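Local coordinates for protein putative acetyltransferase (Streptococcus mutans, PDB 3LD2) that binds coenzyme A and, as a member of the GNAT acetyltransferase family, probably transfers acyl groups from it to an acceptor, at residues 96-101 and 109-114; 113-118 and 129-134; 142-147 and 186-191. All coordinates share one frame; numbering follows the deposited sequence.

In the fold
Following the chain from the N terminus, interaction 1 comes first: it closes the short loop between strands 92-100 and 110-117 into an antiparallel hairpin. Interaction 2 starts on the last residues of interaction 1, sharing Phe113 and Gly114, and folds helix 126-138 back over strand 110-117. The chain then returns as strand 144-150 alongside 110-117, and interaction 3 joins it to strand 180-190, closing the longest loop, 38 residues. The three follow in series, overlapping by those two residues, without nesting. They meet in the core, where the Phe113 and Phe134 rings approach Val145, and together tie four strands of the mixed sheet to one helix beside coenzyme A.

Interaction 1 (96-101 and 109-114); sequences LDYSSL and HIVTFG
The Tyr98 and Phe113 rings stand on the same face of a two-stranded antiparallel hairpin, and each meets the other strand obliquely. Beside the Phe113 ring is the isopropyl end of Leu96, its CD1 3.8 Å from CD1 of Phe113; near the Tyr98 ring lies CG2 of Val111, 4.0 Å from CD1 of Tyr98. Tyr98 and Phe113 form a non-hydrogen-bonded pair in which both rings branch off between backbone N and carbonyl carbon (chi1 64° and 70°), and their CB atoms touch at 3.7 Å while the rings lead away from the opposite strand. The carboxylate of Asp97 is on the other face, over the backbone of Gly114, which has no side chain to obstruct it.

Backbone bonds set the register. Ser99 and Thr112 form a hydrogen-bonded pair: Thr112 N reaches Ser99 O at 2.8 Å, nearly straight at 173°, and Ser99 N returns a bond to Thr112 O at 2.9 Å. Gly114 N binds Asp97 O well, whereas the reciprocal bond from Asp97 N is weak. Past the paired strand residues, Leu101 N still bonds to Ile110 O, and Leu101 spreads CD2 against CG2 of Ile110 (3.7 Å) and CD1 against CG2 of Thr112 (3.8 Å).

Thr112 OG1 bonds to Leu146 O of strand 144-150, and Ser100 OG to Tyr142 OH. Helix 126-138 covers the aromatic face: Phe134 meets Tyr98 edge-to-face, and Leu130 packs on Leu96. Strand 82-88 continues the sheet beyond 92-100, while strand 144-150 flanks 110-117.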
loop_
_atom_site.group_PDB
_atom_site.type_symbol
_atom_site.label_atom_id
_atom_site.label_comp_id
_atom_site.label_asym_id
_atom_site.label_seq_id
_atom_site.Cartn_x
_atom_site.Cartn_y
_atom_site.Cartn_z
ATOM N N LEU A 96 -4.832 -2.921 2.855
ATOM C CA LEU A 96 -3.963 -1.776 3.018
ATOM C C LEU A 96 -3.262 -1.884 4.370
ATOM O O LEU A 96 -3.922 -1.950 5.417
ATOM C CB LEU A 96 -4.748 -0.463 2.916
ATOM C CG LEU A 96 -3.886 0.823 3.021
ATOM C CD1 LEU A 96 -4.515 2.048 2.362
ATOM C CD2 LEU A 96 -3.498 1.164 4.475
ATOM N N ASP A 97 -1.931 -1.925 4.349
ATOM C CA ASP A 97 -1.148 -1.891 5.582
ATOM C C ASP A 97 -0.393 -0.572 5.675
ATOM O O ASP A 97 0.031 -0.019 4.660
ATOM C CB ASP A 97 -0.158 -3.039 5.637
ATOM C CG ASP A 97 0.978 -2.867 4.659
ATOM O OD1 ASP A 97 0.704 -2.865 3.447
ATOM O OD2 ASP A 97 2.146 -2.740 5.090
ATOM N N TYR A 98 -0.247 -0.055 6.889
ATOM C CA TYR A 98 0.472 1.200 7.093
ATOM C C TYR A 98 1.313 1.181 8.340
ATOM O O TYR A 98 1.091 0.395 9.251
ATOM C CB TYR A 98 -0.468 2.409 7.097
ATOM C CG TYR A 98 -1.478 2.459 8.212
ATOM C CD1 TYR A 98 -1.184 3.112 9.402
ATOM C CD2 TYR A 98 -2.739 1.882 8.069
ATOM C CE1 TYR A 98 -2.108 3.186 10.435
ATOM C CE2 TYR A 98 -3.679 1.940 9.094
ATOM C CZ TYR A 98 -3.355 2.589 10.288
ATOM O OH TYR A 98 -4.265 2.672 11.334
ATOM N N SER A 99 2.291 2.059 8.372
ATOM C CA SER A 99 3.223 2.098 9.482
ATOM C C SER A 99 4.057 3.377 9.408
ATOM O O SER A 99 4.134 4.013 8.345
ATOM C CB SER A 99 4.145 0.899 9.384
ATOM O OG SER A 99 5.083 1.143 8.352
ATOM N N SER A 100 4.671 3.751 10.537
ATOM C CA SER A 100 5.669 4.832 10.583
ATOM C C SER A 100 6.812 4.660 9.575
ATOM O O SER A 100 7.402 3.590 9.464
ATOM C CB SER A 100 6.275 4.913 11.983
ATOM O OG SER A 100 5.496 5.770 12.798
ATOM N N LEU A 101 7.156 5.719 8.866
ATOM C CA LEU A 101 8.231 5.608 7.884
ATOM C C LEU A 101 9.607 5.424 8.525
ATOM O O LEU A 101 10.438 4.696 7.990
ATOM C CB LEU A 101 8.238 6.803 6.931
ATOM C CG LEU A 101 9.220 6.680 5.763
ATOM C CD1 LEU A 101 9.042 5.345 5.033
ATOM C CD2 LEU A 101 9.054 7.834 4.792
ATOM N N HIS A 109 6.900 11.678 12.339
ATOM C CA HIS A 109 5.666 12.317 11.900
ATOM C C HIS A 109 5.252 11.933 10.456
ATOM O O HIS A 109 4.320 12.504 9.904
ATOM C CB HIS A 109 5.809 13.834 12.038
ATOM C CG HIS A 109 6.866 14.408 11.154
ATOM N ND1 HIS A 109 8.203 14.118 11.314
ATOM C CD2 HIS A 109 6.780 15.217 10.073
ATOM C CE1 HIS A 109 8.899 14.745 10.385
ATOM N NE2 HIS A 109 8.059 15.418 9.617
ATOM N N ILE A 110 5.948 10.971 9.862
ATOM C CA ILE A 110 5.667 10.537 8.496
ATOM C C ILE A 110 5.132 9.105 8.461
ATOM O O ILE A 110 5.828 8.172 8.838
ATOM C CB ILE A 110 6.939 10.609 7.604
ATOM C CG1 ILE A 110 7.591 11.994 7.712
ATOM C CG2 ILE A 110 6.593 10.270 6.158
ATOM C CD1 ILE A 110 8.894 12.132 6.951
ATOM N N VAL A 111 3.904 8.923 7.999
ATOM C CA VAL A 111 3.371 7.566 7.827
ATOM C C VAL A 111 3.548 7.053 6.376
ATOM O O VAL A 111 3.551 7.846 5.422
ATOM C CB VAL A 111 1.906 7.448 8.348
ATOM C CG1 VAL A 111 0.937 8.238 7.485
ATOM C CG2 VAL A 111 1.484 5.999 8.451
ATOM N N THR A 112 3.760 5.749 6.212
ATOM C CA THR A 112 3.737 5.120 4.871
ATOM C C THR A 112 2.711 3.938 4.780
ATOM O O THR A 112 2.175 3.500 5.804
ATOM C CB THR A 112 5.175 4.699 4.407
ATOM O OG1 THR A 112 5.180 4.337 3.007
ATOM C CG2 THR A 112 5.700 3.554 5.232
ATOM N N PHE A 113 2.425 3.442 3.569
ATOM C CA PHE A 113 1.441 2.358 3.387
ATOM C C PHE A 113 1.571 1.627 2.066
ATOM O O PHE A 113 2.060 2.178 1.093
ATOM C CB PHE A 113 0.002 2.880 3.506
ATOM C CG PHE A 113 -0.421 3.747 2.358
ATOM C CD1 PHE A 113 -1.110 3.209 1.281
ATOM C CD2 PHE A 113 -0.120 5.098 2.346
ATOM C CE1 PHE A 113 -1.502 4.006 0.208
ATOM C CE2 PHE A 113 -0.498 5.908 1.286
ATOM C CZ PHE A 113 -1.193 5.362 0.211
ATOM N N GLY A 114 1.132 0.374 2.041
ATOM C CA GLY A 114 0.971 -0.371 0.801
ATOM C C GLY A 114 -0.512 -0.654 0.604
ATOM O O GLY A 114 -1.302 -0.511 1.542
#

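Interaction 2 (113-118 and 129-134); sequences FGIAVA and ALVQIF. With COA (coenzyme A), chain E.
The first half of a beta-alpha-beta unit of the GNAT fold is formed here: strand 110-117 leads into helix 126-138, which packs back over the sheet before the chain returns as strand 144-150. The short segments run nearly antiparallel, with their axes 10.2 Å apart, and the buried layer between them is wholly apolar.

At one end, CD2 of Phe113 lies 3.6 Å from CE2 of Phe134. Phe134 extends CG anti to its own N (chi1 158°), which carries its ring toward the strand; CG of Phe113 then sits over one face of it, offset toward the rim. The two ring planes are inclined at 44° and meet obliquely. Farther along, Ile115 reaches toward the helix with an extended CG1-CD1 arm, and CD1 touches CB of Leu130 at 3.8 Å and CG2 of Val131 at 4.2 Å.

The same strand also lines the coenzyme A site. CG2 of Ile115, the other branch of that side chain, lies 3.8 Å from C2P of coenzyme A, so one residue joins the helix core to the pantetheine arm. Gly127 N and Arg128 N, near the start of the helix, also bond to the ligand. Val117 sets CG2 3.6 Å from the diphosphate oxygen O5A, and its backbone N donates to the pantetheine carbonyl O9P at 2.9 Å, with an angle of 166° at the hydrogen.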
loop_
_atom_site.group_PDB
_atom_site.type_symbol
_atom_site.label_atom_id
_atom_site.label_comp_id
_atom_site.label_asym_id
_atom_site.label_seq_id
_atom_site.Cartn_x
_atom_site.Cartn_y
_atom_site.Cartn_z
ATOM N N PHE A 113 2.425 3.442 3.569
ATOM C CA PHE A 113 1.441 2.358 3.387
ATOM C C PHE A 113 1.571 1.627 2.066
ATOM O O PHE A 113 2.060 2.178 1.093
ATOM C CB PHE A 113 0.002 2.880 3.506
ATOM C CG PHE A 113 -0.421 3.747 2.358
ATOM C CD1 PHE A 113 -1.110 3.209 1.281
ATOM C CD2 PHE A 113 -0.120 5.098 2.346
ATOM C CE1 PHE A 113 -1.502 4.006 0.208
ATOM C CE2 PHE A 113 -0.498 5.908 1.286
ATOM C CZ PHE A 113 -1.193 5.362 0.211
ATOM N N GLY A 114 1.132 0.374 2.041
ATOM C CA GLY A 114 0.971 -0.371 0.801
ATOM C C GLY A 114 -0.512 -0.654 0.604
ATOM O O GLY A 114 -1.302 -0.511 1.542
ATOM N N ILE A 115 -0.895 -1.033 -0.609
ATOM C CA ILE A 115 -2.276 -1.384 -0.901
ATOM C C ILE A 115 -2.362 -2.342 -2.095
ATOM O O ILE A 115 -1.598 -2.257 -3.038
ATOM C CB ILE A 115 -3.143 -0.140 -1.154
ATOM C CG1 ILE A 115 -4.629 -0.527 -1.234
ATOM C CG2 ILE A 115 -2.686 0.555 -2.410
ATOM C CD1 ILE A 115 -5.551 0.642 -1.431
ATOM N N ALA A 116 -3.278 -3.293 -2.015
ATOM C CA ALA A 116 -3.448 -4.254 -3.085
ATOM C C ALA A 116 -4.927 -4.577 -3.211
ATOM O O ALA A 116 -5.581 -4.955 -2.240
ATOM C CB ALA A 116 -2.605 -5.517 -2.833
ATOM N N VAL A 117 -5.471 -4.349 -4.398
ATOM C CA VAL A 117 -6.855 -4.694 -4.666
ATOM C C VAL A 117 -6.889 -5.857 -5.646
ATOM O O VAL A 117 -6.055 -5.929 -6.553
ATOM C CB VAL A 117 -7.616 -3.529 -5.237
ATOM C CG1 VAL A 117 -8.946 -4.005 -5.798
ATOM C CG2 VAL A 117 -7.818 -2.479 -4.170
ATOM N N ALA A 118 -7.826 -6.779 -5.449
ATOM C CA ALA A 118 -7.907 -7.946 -6.328
ATOM C C ALA A 118 -8.208 -7.516 -7.759
ATOM O O ALA A 118 -9.137 -6.744 -8.009
ATOM C CB ALA A 118 -8.942 -8.906 -5.838
ATOM N N ALA A 129 -11.719 3.695 -1.129
ATOM C CA ALA A 129 -12.357 3.570 0.167
ATOM C C ALA A 129 -11.338 3.146 1.226
ATOM O O ALA A 129 -11.387 3.587 2.380
ATOM C CB ALA A 129 -13.522 2.563 0.091
ATOM N N LEU A 130 -10.416 2.284 0.834
ATOM C CA LEU A 130 -9.339 1.913 1.734
ATOM C C LEU A 130 -8.530 3.170 2.110
ATOM O O LEU A 130 -8.368 3.510 3.288
ATOM C CB LEU A 130 -8.442 0.867 1.076
ATOM C CG LEU A 130 -8.460 -0.639 1.424
ATOM C CD1 LEU A 130 -9.415 -1.097 2.532
ATOM C CD2 LEU A 130 -8.610 -1.500 0.155
ATOM N N VAL A 131 -8.052 3.872 1.086
ATOM C CA VAL A 131 -7.196 5.037 1.269
ATOM C C VAL A 131 -7.894 6.035 2.156
ATOM O O VAL A 131 -7.276 6.684 3.002
ATOM C CB VAL A 131 -6.805 5.657 -0.100
ATOM C CG1 VAL A 131 -6.315 7.089 0.050
ATOM C CG2 VAL A 131 -5.761 4.778 -0.779
ATOM N N GLN A 132 -9.201 6.127 1.983
ATOM C CA GLN A 132 -9.973 7.121 2.700
ATOM C C GLN A 132 -10.079 6.820 4.195
ATOM O O GLN A 132 -9.999 7.726 5.023
ATOM C CB GLN A 132 -11.357 7.236 2.108
ATOM C CG GLN A 132 -11.721 8.635 1.772
ATOM C CD GLN A 132 -10.824 9.216 0.682
ATOM O OE1 GLN A 132 -10.615 8.585 -0.360
ATOM N NE2 GLN A 132 -10.295 10.423 0.914
ATOM N N ILE A 133 -10.276 5.563 4.571
ATOM C CA ILE A 133 -10.348 5.366 5.997
ATOM C C ILE A 133 -8.946 5.443 6.581
ATOM O O ILE A 133 -8.749 6.044 7.641
ATOM C CB ILE A 133 -11.279 4.184 6.493
ATOM C CG1 ILE A 133 -10.508 2.909 6.735
ATOM C CG2 ILE A 133 -12.487 3.967 5.553
ATOM C CD1 ILE A 133 -10.533 2.043 5.507
ATOM N N PHE A 134 -7.963 4.908 5.867
ATOM C CA PHE A 134 -6.569 5.088 6.274
ATOM C C PHE A 134 -6.288 6.557 6.612
ATOM O O PHE A 134 -5.810 6.871 7.697
ATOM C CB PHE A 134 -5.606 4.605 5.182
ATOM C CG PHE A 134 -4.217 5.211 5.267
ATOM C CD1 PHE A 134 -3.307 4.790 6.241
ATOM C CD2 PHE A 134 -3.812 6.183 4.358
ATOM C CE1 PHE A 134 -2.018 5.344 6.328
ATOM C CE2 PHE A 134 -2.520 6.740 4.422
ATOM C CZ PHE A 134 -1.619 6.319 5.412
HETATM N N1A COA E . -6.495 3.056 -15.593
HETATM C C2A COA E . -6.797 4.502 -15.468
HETATM N N3A COA E . -7.130 5.065 -14.113
HETATM C C4A COA E . -7.134 4.191 -12.951
HETATM C C5A COA E . -6.814 2.761 -13.080
HETATM C C6A COA E . -6.497 2.179 -14.421
HETATM N N6A COA E . -6.195 0.758 -14.491
HETATM N N7A COA E . -6.883 2.102 -11.766
HETATM C C8A COA E . -7.231 3.140 -10.826
HETATM N N9A COA E . -7.294 4.439 -11.545
HETATM C C1B COA E . -7.941 5.446 -10.880
HETATM C C2B COA E . -9.071 6.312 -11.402
HETATM O O2B COA E . -9.116 6.923 -12.656
HETATM C C3B COA E . -10.005 6.545 -10.297
HETATM O O3B COA E . -11.245 7.162 -10.449
HETATM P P3B COA E . -12.416 6.323 -11.313
HETATM O O7A COA E . -13.843 7.022 -10.867
HETATM O O8A COA E . -12.218 6.491 -12.953
HETATM O O9A COA E . -12.389 4.899 -11.033
HETATM C C4B COA E . -9.469 5.777 -9.105
HETATM O O4B COA E . -8.236 5.075 -9.500
HETATM C C5B COA E . -10.093 5.388 -7.810
HETATM O O5B COA E . -10.333 4.077 -8.288
HETATM P P1A COA E . -10.408 2.699 -7.395
HETATM O O1A COA E . -11.601 1.741 -8.021
HETATM O O2A COA E . -10.682 3.074 -6.014
HETATM O O3A COA E . -8.978 1.907 -7.482
HETATM P P2A COA E . -8.804 0.289 -7.289
HETATM O O4A COA E . -9.096 -0.464 -8.727
HETATM O O5A COA E . -9.693 -0.239 -6.262
HETATM O O6A COA E . -7.233 -0.007 -6.910
HETATM C CBP COA E . -4.931 0.103 -7.103
HETATM C CCP COA E . -6.236 0.880 -7.344
HETATM C CDP COA E . -4.849 -0.206 -5.584
HETATM C CEP COA E . -3.702 0.907 -7.605
HETATM C CAP COA E . -5.031 -1.253 -7.855
HETATM O OAP COA E . -4.841 -1.134 -9.238
HETATM C C9P COA E . -3.935 -2.185 -7.358
HETATM O O9P COA E . -4.261 -3.145 -6.739
HETATM N N8P COA E . -2.732 -2.330 -8.161
HETATM C C7P COA E . -2.059 -3.599 -7.973
HETATM C C6P COA E . -0.632 -3.409 -7.450
HETATM C C5P COA E . -0.512 -2.133 -6.612
HETATM O O5P COA E . -0.935 -2.125 -5.508
HETATM N N4P COA E . 0.200 -0.972 -7.110
HETATM C C3P COA E . 0.857 -0.024 -6.187
HETATM C C2P COA E . 0.254 0.043 -4.780
HETATM S S1P COA E . 1.546 -0.452 -3.587
#

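Interaction 3 (142-147 and 186-191); sequences YQKVLI and IYSYDL
Tyr187 O accepts a bond from Ile147 N at 2.8 Å, nearly straight at 169° and in the carbonyl plane, and Leu146 CA adds a CA-H...O contact to the same oxygen. Ile147 O answers with a bond from Tyr187 N. Val145 and Tyr189 form the next hydrogen-bonded pair, bonding in both directions between the antiparallel strands; beyond it, the bond from Leu191 N to Gln143 O is weak.

Side chains pack along both faces. Val145 and Tyr189 lie side by side, CB to CB at 3.6 Å, and CG1 of Ile147 meets CB of Tyr187 at 3.7 Å. On the reverse face, CG of Leu146 touches CG2 of Ile186 at 3.8 Å, and the extended Lys144 chain runs past Ser188, bringing CE within 3.8 Å of its CB. Glu168 of strand 166-177 then grips both polar ends, with a salt bridge to Lys144 NZ and a hydrogen bond to Ser188 OG.

Strand 110-117 flanks 144-150 on its other side, with Phe113 packing on Val145 and Ile147. Phe165 meets Tyr189 edge-to-face, while helix 154-162 lays Tyr160 on Ile147 and Val157 on Tyr187.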
loop_
_atom_site.group_PDB
_atom_site.type_symbol
_atom_site.label_atom_id
_atom_site.label_comp_id
_atom_site.label_asym_id
_atom_site.label_seq_id
_atom_site.Cartn_x
_atom_site.Cartn_y
_atom_site.Cartn_z
ATOM N N TYR A 142 -0.124 11.876 12.456
ATOM C CA TYR A 142 1.014 12.172 11.569
ATOM C C TYR A 142 0.826 13.473 10.805
ATOM O O TYR A 142 -0.282 14.004 10.715
ATOM C CB TYR A 142 1.258 11.053 10.545
ATOM C CG TYR A 142 1.635 9.693 11.079
ATOM C CD1 TYR A 142 2.962 9.338 11.270
ATOM C CD2 TYR A 142 0.665 8.754 11.349
ATOM C CE1 TYR A 142 3.312 8.078 11.742
ATOM C CE2 TYR A 142 1.003 7.497 11.829
ATOM C CZ TYR A 142 2.320 7.157 12.017
ATOM O OH TYR A 142 2.629 5.891 12.489
ATOM N N GLN A 143 1.913 13.974 10.232
ATOM C CA GLN A 143 1.873 15.239 9.504
ATOM C C GLN A 143 1.814 14.977 8.006
ATOM O O GLN A 143 1.194 15.724 7.247
ATOM C CB GLN A 143 3.129 16.062 9.806
ATOM C CG GLN A 143 3.211 16.614 11.221
ATOM C CD GLN A 143 2.101 17.595 11.507
ATOM O OE1 GLN A 143 1.205 17.305 12.301
ATOM N NE2 GLN A 143 2.134 18.759 10.843
ATOM N N LYS A 144 2.468 13.893 7.598
ATOM C CA LYS A 144 2.784 13.675 6.208
ATOM C C LYS A 144 2.774 12.200 5.855
ATOM O O LYS A 144 3.330 11.365 6.583
ATOM C CB LYS A 144 4.172 14.249 5.917
ATOM C CG LYS A 144 4.591 14.175 4.477
ATOM C CD LYS A 144 6.090 14.230 4.359
ATOM C CE LYS A 144 6.518 14.546 2.934
ATOM N NZ LYS A 144 7.916 15.031 2.881
ATOM N N VAL A 145 2.127 11.899 4.731
ATOM C CA VAL A 145 2.198 10.584 4.121
ATOM C C VAL A 145 3.220 10.622 2.999
ATOM O O VAL A 145 3.265 11.557 2.214
ATOM C CB VAL A 145 0.873 10.167 3.461
ATOM C CG1 VAL A 145 0.946 8.712 3.048
ATOM C CG2 VAL A 145 -0.279 10.418 4.377
ATOM N N LEU A 146 4.003 9.570 2.900
ATOM C CA LEU A 146 4.943 9.466 1.826
ATOM C C LEU A 146 5.063 8.017 1.297
ATOM O O LEU A 146 5.226 7.071 2.077
ATOM C CB LEU A 146 6.281 10.041 2.290
ATOM C CG LEU A 146 7.356 10.242 1.239
ATOM C CD1 LEU A 146 8.144 11.485 1.505
ATOM C CD2 LEU A 146 8.258 9.025 1.253
ATOM N N ILE A 147 4.977 7.867 -0.031
ATOM C CA ILE A 147 5.122 6.563 -0.690
ATOM C C ILE A 147 6.029 6.580 -1.917
ATOM O O ILE A 147 6.247 7.618 -2.550
ATOM C CB ILE A 147 3.768 6.005 -1.145
ATOM C CG1 ILE A 147 3.046 7.049 -1.995
ATOM C CG2 ILE A 147 2.920 5.570 0.071
ATOM C CD1 ILE A 147 1.646 6.657 -2.384
ATOM N N ILE A 186 8.074 9.489 -5.975
ATOM C CA ILE A 186 7.815 9.619 -4.561
ATOM C C ILE A 186 6.637 10.525 -4.409
ATOM O O ILE A 186 6.718 11.694 -4.785
ATOM C CB ILE A 186 9.037 10.187 -3.831
ATOM C CG1 ILE A 186 10.181 9.190 -3.958
ATOM C CG2 ILE A 186 8.715 10.453 -2.350
ATOM C CD1 ILE A 186 11.398 9.566 -3.192
ATOM N N TYR A 187 5.543 9.967 -3.886
ATOM C CA TYR A 187 4.299 10.703 -3.696
ATOM C C TYR A 187 4.046 11.042 -2.237
ATOM O O TYR A 187 4.347 10.262 -1.334
ATOM C CB TYR A 187 3.111 9.913 -4.258
ATOM C CG TYR A 187 2.966 10.020 -5.757
ATOM C CD1 TYR A 187 2.144 10.981 -6.332
ATOM C CD2 TYR A 187 3.667 9.170 -6.604
ATOM C CE1 TYR A 187 2.024 11.090 -7.696
ATOM C CE2 TYR A 187 3.547 9.266 -7.984
ATOM C CZ TYR A 187 2.736 10.225 -8.518
ATOM O OH TYR A 187 2.609 10.307 -9.879
ATOM N N SER A 188 3.478 12.203 -1.980
ATOM C CA SER A 188 3.250 12.555 -0.596
ATOM C C SER A 188 1.859 13.102 -0.413
ATOM O O SER A 188 1.147 13.349 -1.383
ATOM C CB SER A 188 4.342 13.505 -0.063
ATOM O OG SER A 188 4.327 14.735 -0.746
ATOM N N TYR A 189 1.460 13.254 0.843
ATOM C CA TYR A 189 0.140 13.768 1.152
ATOM C C TYR A 189 0.236 14.606 2.402
ATOM O O TYR A 189 0.791 14.160 3.409
ATOM C CB TYR A 189 -0.844 12.609 1.367
ATOM C CG TYR A 189 -2.304 13.008 1.316
ATOM C CD1 TYR A 189 -3.110 12.648 0.240
ATOM C CD2 TYR A 189 -2.875 13.733 2.345
ATOM C CE1 TYR A 189 -4.439 13.010 0.186
ATOM C CE2 TYR A 189 -4.204 14.100 2.305
ATOM C CZ TYR A 189 -4.982 13.733 1.233
ATOM O OH TYR A 189 -6.306 14.107 1.212
ATOM N N ASP A 190 -0.314 15.812 2.347
ATOM C CA ASP A 190 -0.232 16.752 3.459
ATOM C C ASP A 190 -1.333 16.467 4.480
ATOM O O ASP A 190 -2.502 16.751 4.238
ATOM C CB ASP A 190 -0.326 18.194 2.931
ATOM C CG ASP A 190 0.309 19.225 3.882
ATOM O OD1 ASP A 190 1.129 20.065 3.423
ATOM O OD2 ASP A 190 -0.015 19.198 5.091
ATOM N N LEU A 191 -0.967 15.865 5.604
ATOM C CA LEU A 191 -1.914 15.713 6.696
ATOM C C LEU A 191 -2.068 17.056 7.406
ATOM O O LEU A 191 -3.096 17.326 8.012
ATOM C CB LEU A 191 -1.482 14.632 7.684
ATOM C CG LEU A 191 -1.872 13.191 7.377
ATOM C CD1 LEU A 191 -3.027 13.105 6.363
ATOM C CD2 LEU A 191 -0.668 12.448 6.894
#